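Local coordinates for protein putative glycerophosphodiester phosphodiesterase (Galdieria sulphuraria, PDB 2O55) that is of unestablished function but belongs to the glycerophosphodiester phosphodiesterase family and folds as a TIM-type beta/alpha barrel, at residues I222-E227 / S243-G248; G212-V217 / V238-S243; G50-F55 / H128-L133; L44-T49 / G117-R122; A101-K106 / Y138-R143. All blocks are in the same frame, centred on the assembly; numbering follows the deposited sequence.

Interaction 1: I222-E227 / S243-G248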
# COMPACT_ATOMS: atom_id res chain seq x y z
N ILE A 222 -1.10 -6.29 -12.56
CA ILE A 222 -1.32 -6.75 -13.95
C ILE A 222 -0.99 -5.69 -15.02
O ILE A 222 -0.67 -6.04 -16.15
CB ILE A 222 -2.79 -7.35 -14.18
CG1 ILE A 222 -2.86 -8.17 -15.49
CG2 ILE A 222 -3.88 -6.26 -14.13
CD1 ILE A 222 -4.20 -8.91 -15.73
N PHE A 223 -1.04 -4.42 -14.65
CA PHE A 223 -1.11 -3.34 -15.61
C PHE A 223 0.20 -2.59 -15.67
O PHE A 223 0.64 -2.07 -14.65
CB PHE A 223 -2.22 -2.38 -15.17
CG PHE A 223 -2.42 -1.20 -16.09
CD1 PHE A 223 -3.03 -1.36 -17.33
CD2 PHE A 223 -2.02 0.08 -15.68
CE1 PHE A 223 -3.22 -0.27 -18.16
CE2 PHE A 223 -2.21 1.18 -16.50
CZ PHE A 223 -2.80 1.01 -17.74
N ASP A 224 0.82 -2.52 -16.84
CA ASP A 224 2.07 -1.78 -16.98
C ASP A 224 1.78 -0.33 -17.33
O ASP A 224 1.61 0.01 -18.50
CB ASP A 224 2.98 -2.40 -18.04
CG ASP A 224 3.59 -3.74 -17.59
OD1 ASP A 224 4.08 -3.85 -16.43
OD2 ASP A 224 3.61 -4.68 -18.43
N ASP A 225 1.71 0.53 -16.33
CA ASP A 225 1.42 1.94 -16.58
C ASP A 225 2.57 2.65 -17.28
O ASP A 225 3.73 2.47 -16.94
CB ASP A 225 0.97 2.69 -15.30
CG ASP A 225 1.95 2.57 -14.16
OD1 ASP A 225 2.47 1.45 -13.93
OD2 ASP A 225 2.20 3.60 -13.50
N SER A 226 2.21 3.42 -18.30
CA SER A 226 3.17 4.14 -19.13
C SER A 226 2.75 5.61 -19.28
O SER A 226 1.67 6.01 -18.83
CB SER A 226 3.30 3.46 -20.49
OG SER A 226 2.26 3.86 -21.37
N GLU A 227 3.61 6.41 -19.92
CA GLU A 227 3.38 7.85 -20.11
C GLU A 227 1.96 8.24 -20.51
O GLU A 227 1.42 9.24 -20.04
CB GLU A 227 4.38 8.41 -21.11
CG GLU A 227 4.25 9.89 -21.32
CD GLU A 227 4.77 10.35 -22.66
OE1 GLU A 227 4.07 11.18 -23.30
OE2 GLU A 227 5.86 9.89 -23.08
N SER A 243 2.13 3.72 -8.69
CA SER A 243 2.68 3.32 -9.98
C SER A 243 3.50 2.04 -9.94
O SER A 243 4.18 1.77 -8.96
CB SER A 243 3.59 4.43 -10.50
OG SER A 243 4.14 4.11 -11.77
N ASN A 244 3.44 1.26 -11.01
CA ASN A 244 4.28 0.08 -11.14
C ASN A 244 5.62 0.46 -11.75
O ASN A 244 6.54 -0.36 -11.81
CB ASN A 244 3.59 -0.97 -12.01
CG ASN A 244 2.24 -1.40 -11.45
OD1 ASN A 244 2.02 -1.45 -10.24
ND2 ASN A 244 1.32 -1.71 -12.35
N TYR A 245 5.73 1.71 -12.19
CA TYR A 245 6.99 2.23 -12.69
C TYR A 245 7.29 3.60 -12.12
O TYR A 245 7.27 4.59 -12.85
CB TYR A 245 6.95 2.26 -14.22
CG TYR A 245 6.79 0.88 -14.77
CD1 TYR A 245 5.51 0.32 -14.92
CD2 TYR A 245 7.92 0.10 -15.10
CE1 TYR A 245 5.36 -0.96 -15.40
CE2 TYR A 245 7.78 -1.18 -15.58
CZ TYR A 245 6.50 -1.71 -15.73
OH TYR A 245 6.34 -3.00 -16.20
N PRO A 246 7.61 3.67 -10.81
CA PRO A 246 7.87 4.97 -10.16
C PRO A 246 9.00 5.80 -10.81
O PRO A 246 8.89 7.04 -10.93
CB PRO A 246 8.22 4.58 -8.72
CG PRO A 246 8.52 3.12 -8.75
CD PRO A 246 7.74 2.54 -9.87
N PHE A 247 10.08 5.13 -11.23
CA PHE A 247 11.22 5.81 -11.84
C PHE A 247 10.82 6.42 -13.19
O PHE A 247 11.23 7.55 -13.51
CB PHE A 247 12.44 4.88 -11.92
CG PHE A 247 12.86 4.30 -10.58
CD1 PHE A 247 13.63 3.15 -10.51
CD2 PHE A 247 12.45 4.91 -9.37
CE1 PHE A 247 14.01 2.63 -9.26
CE2 PHE A 247 12.82 4.38 -8.12
CZ PHE A 247 13.59 3.24 -8.07
N GLY A 248 10.00 5.70 -13.95
CA GLY A 248 9.40 6.23 -15.18
C GLY A 248 8.46 7.38 -14.88
O GLY A 248 8.46 8.40 -15.59

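Interaction 2: G212-V217 / V238-S243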
# COMPACT_ATOMS: atom_id res chain seq x y z
N GLY A 212 -12.77 17.50 0.59
CA GLY A 212 -11.43 17.61 1.14
C GLY A 212 -10.80 16.26 1.39
O GLY A 212 -9.98 16.14 2.28
N LEU A 213 -11.19 15.23 0.64
CA LEU A 213 -10.50 13.93 0.70
C LEU A 213 -9.43 13.82 -0.39
O LEU A 213 -9.60 14.38 -1.48
CB LEU A 213 -11.48 12.79 0.50
CG LEU A 213 -12.68 12.61 1.43
CD1 LEU A 213 -13.58 11.56 0.84
CD2 LEU A 213 -12.30 12.23 2.87
N SER A 214 -8.34 13.09 -0.12
CA SER A 214 -7.32 12.92 -1.15
C SER A 214 -7.62 11.73 -2.08
O SER A 214 -8.23 10.75 -1.67
CB SER A 214 -5.93 12.79 -0.53
OG SER A 214 -5.45 11.47 -0.61
N VAL A 215 -7.19 11.83 -3.34
CA VAL A 215 -7.40 10.76 -4.31
C VAL A 215 -6.10 10.16 -4.81
O VAL A 215 -5.16 10.90 -5.17
CB VAL A 215 -8.21 11.20 -5.50
CG1 VAL A 215 -8.24 10.09 -6.57
CG2 VAL A 215 -9.60 11.58 -5.05
N THR A 216 -6.07 8.83 -4.85
CA THR A 216 -4.89 8.09 -5.23
C THR A 216 -5.29 7.15 -6.37
O THR A 216 -6.24 6.37 -6.23
CB THR A 216 -4.37 7.31 -4.03
OG1 THR A 216 -4.09 8.23 -2.96
CG2 THR A 216 -3.15 6.47 -4.38
N VAL A 217 -4.60 7.26 -7.50
CA VAL A 217 -4.77 6.27 -8.56
C VAL A 217 -3.97 5.02 -8.23
O VAL A 217 -2.78 5.07 -7.83
CB VAL A 217 -4.29 6.78 -9.91
CG1 VAL A 217 -4.53 5.73 -10.97
CG2 VAL A 217 -5.03 8.05 -10.27
N VAL A 238 -5.57 13.83 -9.81
CA VAL A 238 -5.36 13.00 -8.62
C VAL A 238 -4.20 13.54 -7.78
O VAL A 238 -3.35 14.28 -8.28
CB VAL A 238 -5.04 11.54 -9.01
CG1 VAL A 238 -6.15 11.01 -9.89
CG2 VAL A 238 -3.70 11.43 -9.73
N ASP A 239 -4.17 13.14 -6.50
CA ASP A 239 -3.13 13.57 -5.55
C ASP A 239 -1.91 12.66 -5.54
O ASP A 239 -0.79 13.12 -5.36
CB ASP A 239 -3.74 13.67 -4.16
CG ASP A 239 -4.90 14.64 -4.12
OD1 ASP A 239 -4.68 15.87 -4.33
OD2 ASP A 239 -6.04 14.18 -3.91
N LEU A 240 -2.14 11.36 -5.72
CA LEU A 240 -1.05 10.40 -5.67
C LEU A 240 -1.28 9.37 -6.75
O LEU A 240 -2.41 9.19 -7.24
CB LEU A 240 -0.93 9.74 -4.28
CG LEU A 240 -0.73 10.61 -3.00
CD1 LEU A 240 -2.01 10.90 -2.22
CD2 LEU A 240 0.22 9.94 -2.08
N ILE A 241 -0.20 8.72 -7.17
CA ILE A 241 -0.28 7.66 -8.15
C ILE A 241 0.51 6.48 -7.66
O ILE A 241 1.74 6.58 -7.48
CB ILE A 241 0.26 8.06 -9.51
CG1 ILE A 241 -0.53 9.27 -10.02
CG2 ILE A 241 0.21 6.84 -10.45
CD1 ILE A 241 -0.08 9.80 -11.32
N CYS A 242 -0.19 5.38 -7.43
CA CYS A 242 0.47 4.18 -7.01
C CYS A 242 0.88 3.46 -8.28
O CYS A 242 0.10 2.70 -8.87
CB CYS A 242 -0.45 3.34 -6.13
SG CYS A 242 0.39 2.00 -5.26
N SER A 243 2.13 3.72 -8.69
CA SER A 243 2.68 3.32 -9.98
C SER A 243 3.50 2.04 -9.94
O SER A 243 4.18 1.77 -8.96
CB SER A 243 3.59 4.43 -10.50
OG SER A 243 4.14 4.11 -11.77

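Interaction 3: G50-F55 / H128-L133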
# COMPACT_ATOMS: atom_id res chain seq x y z
N GLY A 50 2.72 -14.96 14.83
CA GLY A 50 2.18 -13.68 15.28
C GLY A 50 2.57 -12.41 14.53
O GLY A 50 1.77 -11.48 14.43
N GLU A 51 3.79 -12.36 14.00
CA GLU A 51 4.34 -11.10 13.53
C GLU A 51 3.86 -10.71 12.13
O GLU A 51 3.43 -11.56 11.34
CB GLU A 51 5.87 -11.05 13.67
CG GLU A 51 6.61 -12.30 13.29
CD GLU A 51 6.54 -13.43 14.36
OE1 GLU A 51 7.22 -13.34 15.40
OE2 GLU A 51 5.83 -14.43 14.12
N ILE A 52 3.92 -9.40 11.88
CA ILE A 52 3.44 -8.79 10.63
C ILE A 52 4.54 -8.76 9.57
O ILE A 52 5.60 -8.16 9.74
CB ILE A 52 2.82 -7.39 10.89
CG1 ILE A 52 1.52 -7.54 11.68
CG2 ILE A 52 2.49 -6.70 9.58
CD1 ILE A 52 1.32 -6.53 12.76
N VAL A 53 4.26 -9.43 8.46
CA VAL A 53 5.22 -9.65 7.40
C VAL A 53 4.79 -8.88 6.13
O VAL A 53 3.64 -8.45 6.03
CB VAL A 53 5.32 -11.18 7.21
CG1 VAL A 53 5.35 -11.61 5.75
CG2 VAL A 53 6.48 -11.73 8.01
N LEU A 54 5.70 -8.70 5.17
CA LEU A 54 5.37 -7.94 3.95
C LEU A 54 5.40 -8.86 2.74
O LEU A 54 6.49 -9.35 2.36
CB LEU A 54 6.36 -6.79 3.75
CG LEU A 54 6.65 -5.84 4.92
CD1 LEU A 54 7.80 -4.92 4.61
CD2 LEU A 54 5.43 -5.02 5.26
N PHE A 55 4.22 -9.10 2.15
CA PHE A 55 4.05 -10.06 1.04
C PHE A 55 2.64 -10.07 0.41
O PHE A 55 1.64 -10.31 1.09
CB PHE A 55 4.40 -11.48 1.51
CG PHE A 55 4.40 -12.51 0.42
CD1 PHE A 55 3.28 -13.30 0.18
CD2 PHE A 55 5.54 -12.73 -0.36
CE1 PHE A 55 3.26 -14.27 -0.82
CE2 PHE A 55 5.53 -13.70 -1.37
CZ PHE A 55 4.38 -14.47 -1.60
N HIS A 128 -4.40 -6.11 15.34
CA HIS A 128 -4.44 -4.66 15.12
C HIS A 128 -3.62 -3.92 16.16
O HIS A 128 -2.92 -2.97 15.83
CB HIS A 128 -5.86 -4.13 15.10
CG HIS A 128 -6.76 -4.83 14.13
ND1 HIS A 128 -7.45 -5.98 14.45
CD2 HIS A 128 -7.11 -4.52 12.86
CE1 HIS A 128 -8.17 -6.36 13.41
NE2 HIS A 128 -7.98 -5.49 12.43
N GLN A 129 -3.72 -4.35 17.42
CA GLN A 129 -2.87 -3.81 18.46
C GLN A 129 -1.42 -4.11 18.22
O GLN A 129 -0.57 -3.29 18.52
CB GLN A 129 -3.26 -4.39 19.80
CG GLN A 129 -4.05 -3.41 20.62
CD GLN A 129 -4.83 -4.11 21.72
OE1 GLN A 129 -5.53 -5.12 21.46
NE2 GLN A 129 -4.72 -3.60 22.94
N ARG A 130 -1.13 -5.30 17.68
CA ARG A 130 0.24 -5.69 17.36
C ARG A 130 0.77 -4.69 16.36
O ARG A 130 1.90 -4.21 16.49
CB ARG A 130 0.31 -7.11 16.79
CG ARG A 130 1.74 -7.63 16.57
CD ARG A 130 1.83 -9.16 16.58
NE ARG A 130 1.16 -9.73 17.76
CZ ARG A 130 -0.02 -10.37 17.73
NH1 ARG A 130 -0.65 -10.56 16.58
NH2 ARG A 130 -0.55 -10.83 18.87
N LEU A 131 -0.08 -4.37 15.38
CA LEU A 131 0.29 -3.43 14.36
C LEU A 131 0.55 -2.06 14.96
O LEU A 131 1.60 -1.45 14.71
CB LEU A 131 -0.79 -3.36 13.28
CG LEU A 131 -0.57 -2.42 12.08
CD1 LEU A 131 0.80 -2.60 11.48
CD2 LEU A 131 -1.64 -2.60 11.02
N LEU A 132 -0.40 -1.57 15.74
CA LEU A 132 -0.37 -0.19 16.17
C LEU A 132 0.81 0.07 17.07
O LEU A 132 1.54 1.05 16.86
CB LEU A 132 -1.68 0.21 16.86
CG LEU A 132 -2.90 0.33 15.93
CD1 LEU A 132 -4.16 0.67 16.72
CD2 LEU A 132 -2.62 1.36 14.86
N LEU A 133 1.01 -0.82 18.05
CA LEU A 133 2.10 -0.74 19.01
C LEU A 133 3.44 -0.77 18.34
O LEU A 133 4.37 -0.10 18.79
CB LEU A 133 2.04 -1.88 20.01
CG LEU A 133 0.96 -1.87 21.09
CD1 LEU A 133 1.64 -1.98 22.47
CD2 LEU A 133 0.03 -0.63 21.02

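Interaction 4: L44-T49 / G117-R122. With SO4 (sulfate ion), chain C.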
# COMPACT_ATOMS: atom_id res chain seq x y z
N LEU A 44 0.57 -5.92 4.04
CA LEU A 44 0.69 -6.55 5.37
C LEU A 44 -0.08 -7.84 5.48
O LEU A 44 -1.29 -7.86 5.22
CB LEU A 44 0.19 -5.62 6.47
CG LEU A 44 0.65 -4.17 6.51
CD1 LEU A 44 0.11 -3.55 7.79
CD2 LEU A 44 2.17 -4.06 6.44
N ARG A 45 0.60 -8.92 5.88
CA ARG A 45 -0.07 -10.16 6.28
C ARG A 45 0.58 -10.66 7.57
O ARG A 45 1.71 -10.28 7.90
CB ARG A 45 -0.01 -11.25 5.19
CG ARG A 45 -0.25 -10.77 3.76
CD ARG A 45 -0.23 -11.88 2.75
NE ARG A 45 -1.58 -12.32 2.44
CZ ARG A 45 -2.22 -12.06 1.31
NH1 ARG A 45 -1.62 -11.38 0.34
NH2 ARG A 45 -3.46 -12.50 1.13
N VAL A 46 -0.14 -11.53 8.28
CA VAL A 46 0.34 -12.07 9.55
C VAL A 46 0.72 -13.55 9.43
O VAL A 46 -0.09 -14.35 8.96
CB VAL A 46 -0.72 -11.90 10.66
CG1 VAL A 46 -0.40 -12.79 11.89
CG2 VAL A 46 -0.85 -10.43 11.04
N CYS A 47 1.93 -13.88 9.86
CA CYS A 47 2.45 -15.25 9.78
C CYS A 47 2.16 -16.07 11.03
O CYS A 47 1.74 -15.52 12.04
CB CYS A 47 3.95 -15.23 9.55
SG CYS A 47 4.89 -14.58 10.95
N LYS A 48 2.40 -17.37 10.94
CA LYS A 48 1.98 -18.33 11.98
C LYS A 48 2.30 -17.88 13.41
O LYS A 48 1.44 -18.00 14.29
CB LYS A 48 2.57 -19.72 11.70
CG LYS A 48 2.01 -20.90 12.54
CD LYS A 48 0.48 -21.13 12.36
CE LYS A 48 0.05 -22.55 12.76
NZ LYS A 48 -0.12 -23.46 11.58
N THR A 49 3.50 -17.33 13.63
CA THR A 49 3.99 -17.04 15.00
C THR A 49 3.59 -15.66 15.55
O THR A 49 4.06 -15.24 16.61
CB THR A 49 5.54 -17.28 15.14
OG1 THR A 49 6.20 -17.00 13.90
CG2 THR A 49 5.83 -18.73 15.60
N GLY A 117 -5.93 -9.27 3.47
CA GLY A 117 -6.75 -9.60 4.62
C GLY A 117 -7.64 -10.78 4.52
O GLY A 117 -8.76 -10.72 4.00
N GLU A 118 -7.14 -11.88 5.04
CA GLU A 118 -8.01 -12.93 5.44
C GLU A 118 -8.55 -12.42 6.78
O GLU A 118 -9.75 -12.19 6.93
CB GLU A 118 -7.24 -14.26 5.58
CG GLU A 118 -6.65 -14.83 4.26
CD GLU A 118 -5.28 -15.47 4.48
OE1 GLU A 118 -4.34 -14.72 4.82
OE2 GLU A 118 -5.15 -16.72 4.34
N GLU A 119 -7.63 -12.13 7.70
CA GLU A 119 -7.95 -11.96 9.12
C GLU A 119 -7.63 -10.59 9.76
O GLU A 119 -7.47 -10.47 10.99
CB GLU A 119 -7.31 -13.09 9.93
CG GLU A 119 -5.79 -13.00 10.03
CD GLU A 119 -5.29 -13.68 11.29
OE1 GLU A 119 -4.78 -12.96 12.19
OE2 GLU A 119 -5.44 -14.93 11.40
N TRP A 120 -7.54 -9.57 8.93
CA TRP A 120 -7.62 -8.21 9.44
C TRP A 120 -9.05 -7.93 9.82
O TRP A 120 -9.33 -7.05 10.62
CB TRP A 120 -7.14 -7.22 8.39
CG TRP A 120 -5.74 -7.50 8.00
CD1 TRP A 120 -5.33 -8.14 6.88
CD2 TRP A 120 -4.57 -7.21 8.76
NE1 TRP A 120 -3.96 -8.24 6.87
CE2 TRP A 120 -3.47 -7.69 8.01
CE3 TRP A 120 -4.34 -6.59 9.99
CZ2 TRP A 120 -2.15 -7.57 8.45
CZ3 TRP A 120 -3.02 -6.46 10.43
CH2 TRP A 120 -1.94 -6.96 9.65
N LYS A 121 -9.96 -8.71 9.24
CA LYS A 121 -11.37 -8.53 9.44
C LYS A 121 -11.74 -9.12 10.79
O LYS A 121 -12.72 -8.69 11.40
CB LYS A 121 -12.14 -9.23 8.33
CG LYS A 121 -13.08 -8.34 7.51
CD LYS A 121 -13.70 -9.21 6.36
CE LYS A 121 -14.58 -8.33 5.46
NZ LYS A 121 -15.86 -7.90 6.25
N ARG A 122 -10.93 -10.08 11.25
CA ARG A 122 -11.22 -10.83 12.48
C ARG A 122 -11.20 -10.01 13.79
O ARG A 122 -10.23 -9.28 14.08
CB ARG A 122 -10.31 -12.05 12.62
CG ARG A 122 -11.04 -13.30 13.12
CD ARG A 122 -10.16 -14.21 13.99
NE ARG A 122 -8.75 -14.18 13.60
CZ ARG A 122 -7.74 -14.62 14.35
NH1 ARG A 122 -7.98 -15.14 15.55
NH2 ARG A 122 -6.50 -14.54 13.91
S SO4 C . -7.44 -8.48 -0.03
O1 SO4 C . -8.73 -8.85 -0.59
O2 SO4 C . -6.39 -9.20 -0.73
O3 SO4 C . -7.24 -7.03 -0.17
O4 SO4 C . -7.42 -8.83 1.39

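Interaction 5: A101-K106 / Y138-R143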
# COMPACT_ATOMS: atom_id res chain seq x y z
N ALA A 101 14.93 -0.28 9.03
CA ALA A 101 15.57 0.23 7.79
C ALA A 101 15.44 1.74 7.68
O ALA A 101 16.43 2.47 7.48
CB ALA A 101 14.97 -0.46 6.53
N ILE A 102 14.19 2.21 7.82
CA ILE A 102 13.84 3.60 7.64
C ILE A 102 14.51 4.47 8.71
O ILE A 102 14.98 5.58 8.41
CB ILE A 102 12.29 3.78 7.59
CG1 ILE A 102 11.72 3.12 6.34
CG2 ILE A 102 11.89 5.24 7.54
CD1 ILE A 102 10.21 3.00 6.34
N GLU A 103 14.58 3.94 9.93
CA GLU A 103 15.11 4.66 11.09
C GLU A 103 16.60 4.96 11.02
O GLU A 103 17.03 5.98 11.52
CB GLU A 103 14.81 3.91 12.39
CG GLU A 103 14.18 4.81 13.47
CD GLU A 103 12.86 5.45 12.98
OE1 GLU A 103 11.93 4.70 12.60
OE2 GLU A 103 12.77 6.71 12.96
N GLU A 104 17.37 4.05 10.42
CA GLU A 104 18.82 4.21 10.27
C GLU A 104 19.12 5.16 9.13
O GLU A 104 20.20 5.76 9.08
CB GLU A 104 19.47 2.87 9.95
CG GLU A 104 19.34 1.85 11.06
CD GLU A 104 19.75 0.46 10.60
OE1 GLU A 104 19.33 0.03 9.50
OE2 GLU A 104 20.50 -0.21 11.34
N GLN A 105 18.15 5.27 8.22
CA GLN A 105 18.13 6.23 7.11
C GLN A 105 17.76 7.65 7.62
O GLN A 105 17.45 7.82 8.80
CB GLN A 105 17.13 5.71 6.06
CG GLN A 105 16.53 6.75 5.15
CD GLN A 105 17.45 7.13 3.98
OE1 GLN A 105 17.57 6.38 3.02
NE2 GLN A 105 18.08 8.32 4.06
N LYS A 106 17.84 8.66 6.76
CA LYS A 106 17.34 10.02 7.07
C LYS A 106 16.19 10.59 6.18
O LYS A 106 15.64 11.66 6.46
CB LYS A 106 18.50 11.00 7.16
CG LYS A 106 19.37 10.78 8.37
CD LYS A 106 19.58 12.11 9.07
CE LYS A 106 20.63 12.03 10.17
NZ LYS A 106 21.96 12.40 9.63
N TYR A 138 8.10 2.80 16.80
CA TYR A 138 9.06 3.36 15.85
C TYR A 138 8.69 4.79 15.49
O TYR A 138 9.17 5.36 14.50
CB TYR A 138 9.18 2.44 14.62
CG TYR A 138 9.98 1.22 14.93
CD1 TYR A 138 9.40 0.10 15.54
CD2 TYR A 138 11.35 1.19 14.67
CE1 TYR A 138 10.17 -1.02 15.87
CE2 TYR A 138 12.13 0.08 15.00
CZ TYR A 138 11.53 -1.02 15.59
OH TYR A 138 12.31 -2.10 15.88
N HIS A 139 7.85 5.37 16.34
CA HIS A 139 7.36 6.74 16.19
C HIS A 139 6.99 6.97 14.74
O HIS A 139 7.33 8.00 14.16
CB HIS A 139 8.40 7.74 16.69
CG HIS A 139 9.00 7.34 18.00
ND1 HIS A 139 8.54 7.82 19.20
CD2 HIS A 139 9.99 6.46 18.29
CE1 HIS A 139 9.24 7.28 20.18
NE2 HIS A 139 10.12 6.45 19.66
N MSE A 140 6.27 6.01 14.16
CA MSE A 140 5.91 6.05 12.75
C MSE A 140 4.49 6.55 12.54
O MSE A 140 4.04 6.66 11.41
CB MSE A 140 6.05 4.65 12.15
CG MSE A 140 7.49 4.26 11.81
SE MSE A 140 8.18 5.39 10.37
CE MSE A 140 9.85 4.60 10.20
N GLN A 141 3.80 6.87 13.64
CA GLN A 141 2.39 7.31 13.63
C GLN A 141 2.05 8.33 12.52
O GLN A 141 1.00 8.25 11.88
CB GLN A 141 1.94 7.89 15.01
CG GLN A 141 2.19 7.07 16.29
CD GLN A 141 3.55 7.35 16.94
OE1 GLN A 141 4.57 7.51 16.26
NE2 GLN A 141 3.57 7.41 18.27
N GLU A 142 2.92 9.31 12.31
CA GLU A 142 2.56 10.43 11.44
C GLU A 142 3.05 10.23 9.99
O GLU A 142 2.83 11.09 9.14
CB GLU A 142 2.96 11.78 12.08
CG GLU A 142 2.11 12.12 13.31
CD GLU A 142 2.69 13.25 14.17
OE1 GLU A 142 3.92 13.49 14.08
OE2 GLU A 142 1.94 13.92 14.94
N ARG A 143 3.66 9.06 9.74
CA ARG A 143 4.20 8.66 8.44
C ARG A 143 3.55 7.39 7.85
O ARG A 143 4.13 6.73 6.95
CB ARG A 143 5.68 8.35 8.60
CG ARG A 143 6.52 9.40 9.28
CD ARG A 143 7.83 9.47 8.55
NE ARG A 143 8.98 8.90 9.24
CZ ARG A 143 10.13 8.61 8.63
NH1 ARG A 143 10.24 8.80 7.32
NH2 ARG A 143 11.16 8.13 9.29

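Interaction 1: I222-E227 / S243-G248
Asp225 holds Ser243 and Asn244 with both oxygens of its carboxylate. OD2 of Asp225 accepts from Ser243 OG at 2.6 Å through its syn lone pair, while Asp225 OD1 takes the backbone N of Asn244 at 3.1 Å on the syn side. A chi1 of 55° puts CG of Asp225 between its backbone N and carbonyl carbon. The amide of Asn244 is turned almost perpendicular to that carboxylate, 89° between planes, and its ND2 donates to Phe223 O, a bond modelled unrealistically short. The two loops follow barrel strands 214-218 and 240-243, at the C-terminal ends where TIM barrels place their sites; the side chain of Asn244 is about 6 Å from a bound sulfate ion, and its OD1 is bonded to His12. Tyr245, the N-cap residue of helix 246-253, comes edge-on: Asp225 OD1 lies in the ring plane, 3.4 Å from Tyr245 CD1, and the hydroxyl donates to Asp224 OD1, again at a doubtful length. Ring and Asp224 carboxylate are 67° apart, and Lys17 forms a salt bridge to Asp224 OD1. Ser243 OG also accepts from Tyr245 N at 2.9 Å, an ST turn, and Trp230 NE1 is bonded to Asp225 OD2.

Interaction 2: G212-V217 / V238-S243
Thr216 pairs with Leu240 and Val217 with Ile241 along two parallel strands, and Val238 stands just before the second of them. Backbone bonds hold the buried part. Val217 N donates to Leu240 O at 2.9 Å, and Cys242 N donates to Val217 O at 2.6 Å. Val215 O is gripped twice, by Leu240 N at 3.1 Å and Asp239 N at 2.8 Å, which fixes the start of the second strand. The same residue is held at its N-H: chi1 of -58° sets CG of Asp239 beside its backbone N, and OD2 of Asp239 receives Val215 N at 2.7 Å in a straight bond, N-H...O 171°, through the anti lone pair; His209 NE2 is a second partner of that oxygen. On the buried valine face the side chains cross at about a right angle, CG1 of Val215 standing 4.0 Å from CG1 of Val238, and Cys233 of helix 227-236 closes over Val217 and Ile241. The side of Ser214, Asp239 and Leu240 is partly exposed and looser. There Leu240 CD1 rests 3.5 Å from Thr216 OG1 and 3.8 Å from Ser214 OG. Strand 214-218, helix 227-236 and strand 240-243 form the beta-alpha-beta crossover that recurs round a TIM barrel.

Interaction 3: G50-F55 / H128-L133
Ile52 turns CG1 anti to its carbonyl carbon (chi1 -68°), and chi2 of 138° carries its CD1 toward the helix, while Arg130 has CG anti to its backbone N (chi1 -174°) and a chain bent at chi3; the two meet between strand 52-54 and one side of helix 127-136. The tip of Ile52 does the touching: its CD1 sits 3.6 Å from Leu131 CA and 3.8 Å from Leu131 CB, with CG of Arg130 4.0 Å away. It thus lies against the helix backbone and the base of Leu131. Farther out, CD of Arg130 approaches Gly50 O at 3.2 Å in the turn before the strand. The Arg130 guanidinium stands obliquely to that carbonyl and has a weak, long ion pair with Asp127. Leu44 and Leu95 touch Leu131 as well, burying this part of the contact. Strand 52-54 runs antiparallel to strand 39-46, a short addition beside the parallel TIM-barrel strands, and here it meets the helix that follows barrel strand 110-115.

Interaction 4: L44-T49 / G117-R122
Trp120 brings the edge of its indole to the end of strand 39-46. Leu44 O and Arg45 CA lie at that edge near the ring plane; two backbone nitrogens are in plane, that of Arg45 by the CZ2 side and that of Gly117 by the CD1-NE1 side. Val46 comes in obliquely, its CG2 3.9 Å from Trp120 CH2, and CB of Leu44 is 3.6 Å from Trp120 CZ2. NE1 of Trp120 donates weakly to Leu44 O, 3.2 Å away and bent to 128°; a second weak bond goes to Lys116 O, so the N-H is shared by two carbonyls. The other flat groups are charged. Glu118 OE1 is at the edge of the Arg45 guanidinium, 4.4 Å from Arg45 NE and beyond a salt bridge, whereas Arg122 forms a salt bridge with Glu119, NH2 of Arg122 to OE2 of Glu119 at 2.8 Å. Ile52 and Leu131 cover Trp120 from strand 52-54 and helix 127-136. Gly117 N gives a hydrogen bond of 2.6 Å to O4 of a sulfate ion, probably from the crystallisation liquor, which Lys116, Lys121 and His150 also hold. This convergence is consistent with a site that favours anions at the C-terminal end of barrel strand 110-115, while the indole ties the loop beside it to strand 39-46 mainly by apolar packing and a weak bond.

Interaction 5: A101-K106 / Y138-R143
The turn that ends helix 127-136 in a Schellman motif, with His139 as its C-prime residue, packs Met140 and Arg143 against Ile102 and Glu103 near the end of helix 95-104. Met140, a selenomethionine, bends at chi2 (-66°), turning SE aside from a straight chain, and its CE lies 3.4 Å from Ile102 CG2, the two side chains crossing at a slant. Glu103 slides past Met140 in the opposite direction. Its OE1 sits at the edge of the Tyr138 ring, 4.1 Å from Tyr138 CD2, while the hydroxyl of that tyrosine is bonded to Glu96. The same Ile102 CG2 lies 3.5 Å from Arg143 NH2, these two chains also running past each other in opposite directions. Opposite charges come near, Glu103 OE2 to Arg143 NH2 at 4.3 Å, but this is too long for a salt bridge. Met33 of helix 26-34 backs Ile102, Phe99 of helix 95-104 touches Met140, and Arg143 leads into strand 144-148, pairing by its backbone with Leu111 of strand 110-115.

In the fold
From the N terminus, interaction 4 opens first, on strand 39-46, and closes at 117-122 after barrel strand 110-115. Interaction 3 starts just beyond it, at 50-55, and closes later, on helix 127-136; interaction 5 runs from helix 95-104 to the turn after that helix. These three cross one another in sequence. Interactions 3 and 4 lie 8 Å apart between centres and touch through strands 39-46 and 52-54; interaction 5 touches neither, its nearest atoms being about 5 Å from interaction 3. Interactions 2 and 1 come after these three and cross each other, sharing Ser243: one closes the last beta-alpha-beta unit, the other joins the loops beyond its strands. They lie across the chain's centre from interactions 3 and 4.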